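Side-chain contact in Nrps/pks (Streptomyces albus, PDB 4OPF), which is a ketosynthase domain of the oxazolomycin polyketide synthase, probably taking up and passing on the acyl chain, perhaps without extending it: residues 231-234 with 240-243. Numbering follows the deposited sequence.
Sequences LLKP and AAGD
K233 reaches out from the end of its strand to D243, and a single salt bridge, with NZ of K233 2.9 Å from OD2 of D243, carries most of this contact. NZ comes in on the syn lone pair of OD2, the side facing the other carboxylate oxygen. OD1 of D243 is taken by the hydroxyl of Y97, with a long, weak ion pair to R418, so the buried carboxylate has a partner on each oxygen; the lysine above all is likely to favour the charged form. The lysine chain bends at its third torsion (chi3 69°), which brings its last carbons in beside the acid; the two side chains cross at about a right angle.

Around the bridge, CD and CE of K233 also pass close to OD2 of D243, each at 3.2 Å, and the methyl CB of A241 lies at the edge, 4.2 Å from NZ of K233. A methionine in place of K233 would probably leave OD2 of D243 buried without its cationic mate, its hold on the strand lost.

On the far side, G242, at positive phi (71°), ends the helix in a Schellman motif and turns the chain toward D243. The bridge thus spans helix 235-241, joining the close of strand 226-234 to D243, which follows the G242 turn. P234 is the N-cap of that same helix. Strand 226-234 runs between 181-188 and 9-17 in the thiolase-type mixed sheet, antiparallel to both; D243 also touches V12 of strand 9-17, while L232 and P234 pack against helix 162-175.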
ATOM      1  N   LEU A 231      16.434   3.610   5.350  1.00 23.78           N
ATOM      2  CA  LEU A 231      16.049   2.777   6.467  1.00 24.35           C
ATOM      3  C   LEU A 231      15.472   3.708   7.540  1.00 24.48           C
ATOM      4  O   LEU A 231      16.131   4.674   7.945  1.00 24.76           O
ATOM      5  CB  LEU A 231      17.225   1.936   6.980  1.00 26.11           C
ATOM      6  CG  LEU A 231      16.936   1.036   8.213  1.00 27.91           C
ATOM      7  CD1 LEU A 231      16.002  -0.110   7.923  1.00 28.04           C
ATOM      8  CD2 LEU A 231      18.199   0.435   8.795  1.00 29.00           C
ATOM      9  N   LEU A 232      14.279   3.378   8.020  1.00 22.40           N
ATOM     10  CA  LEU A 232      13.523   4.158   8.987  1.00 23.04           C
ATOM     11  C   LEU A 232      13.211   3.410  10.258  1.00 23.88           C
ATOM     12  O   LEU A 232      12.905   2.215  10.232  1.00 22.58           O
ATOM     13  CB  LEU A 232      12.207   4.540   8.384  1.00 22.73           C
ATOM     14  CG  LEU A 232      12.217   5.191   7.013  1.00 24.86           C
ATOM     15  CD1 LEU A 232      10.810   5.513   6.556  1.00 26.20           C
ATOM     16  CD2 LEU A 232      13.032   6.466   6.993  1.00 27.19           C
ATOM     17  N   LYS A 233      13.233   4.118  11.364  1.00 25.09           N
ATOM     18  CA  LYS A 233      12.819   3.592  12.677  1.00 26.79           C
ATOM     19  C   LYS A 233      12.104   4.719  13.460  1.00 26.63           C
ATOM     20  O   LYS A 233      12.392   5.889  13.250  1.00 27.07           O
ATOM     21  CB  LYS A 233      14.040   3.237  13.511  1.00 31.34           C
ATOM     22  CG  LYS A 233      14.783   2.007  13.078  1.00 37.60           C
ATOM     23  CD  LYS A 233      16.064   1.748  13.878  1.00 37.62           C
ATOM     24  CE  LYS A 233      15.780   1.347  15.305  1.00 39.20           C
ATOM     25  NZ  LYS A 233      16.945   0.541  15.776  1.00 42.01           N
ATOM     26  N   PRO A 234      11.304   4.371  14.442  1.00 25.87           N
ATOM     27  CA  PRO A 234      10.740   5.412  15.311  1.00 28.75           C
ATOM     28  C   PRO A 234      11.888   6.171  16.003  1.00 30.10           C
ATOM     29  O   PRO A 234      12.897   5.549  16.408  1.00 29.26           O
ATOM     30  CB  PRO A 234       9.941   4.593  16.347  1.00 29.69           C
ATOM     31  CG  PRO A 234       9.676   3.254  15.685  1.00 29.22           C
ATOM     32  CD  PRO A 234      10.937   3.018  14.891  1.00 27.35           C
ATOM     33  N   ALA A 240      17.513   5.633  21.600  1.00 45.19           N
ATOM     34  CA  ALA A 240      17.925   4.578  22.531  1.00 46.47           C
ATOM     35  C   ALA A 240      18.965   3.609  21.969  1.00 46.10           C
ATOM     36  O   ALA A 240      19.817   3.155  22.707  1.00 45.18           O
ATOM     37  CB  ALA A 240      16.731   3.783  23.039  1.00 46.98           C
ATOM     38  N   ALA A 241      18.934   3.276  20.684  1.00 42.58           N
ATOM     39  CA  ALA A 241      19.920   2.317  20.203  1.00 42.24           C
ATOM     40  C   ALA A 241      21.219   2.956  19.783  1.00 41.96           C
ATOM     41  O   ALA A 241      22.120   2.267  19.360  1.00 42.45           O
ATOM     42  CB  ALA A 241      19.358   1.490  19.055  1.00 42.33           C
ATOM     43  N   GLY A 242      21.328   4.272  19.862  1.00 41.50           N
ATOM     44  CA  GLY A 242      22.499   4.947  19.364  1.00 40.26           C
ATOM     45  C   GLY A 242      22.621   4.967  17.845  1.00 38.61           C
ATOM     46  O   GLY A 242      23.736   5.098  17.325  1.00 36.95           O
ATOM     47  N   ASP A 243      21.495   4.895  17.127  1.00 35.03           N
ATOM     48  CA  ASP A 243      21.561   4.946  15.671  1.00 35.20           C
ATOM     49  C   ASP A 243      21.974   6.309  15.174  1.00 35.72           C
ATOM     50  O   ASP A 243      21.717   7.318  15.809  1.00 35.37           O
ATOM     51  CB  ASP A 243      20.222   4.555  15.030  1.00 34.39           C
ATOM     52  CG  ASP A 243      19.859   3.092  15.273  1.00 38.20           C
ATOM     53  OD1 ASP A 243      20.765   2.210  15.305  1.00 41.05           O
ATOM     54  OD2 ASP A 243      18.656   2.814  15.458  1.00 38.64           O
TER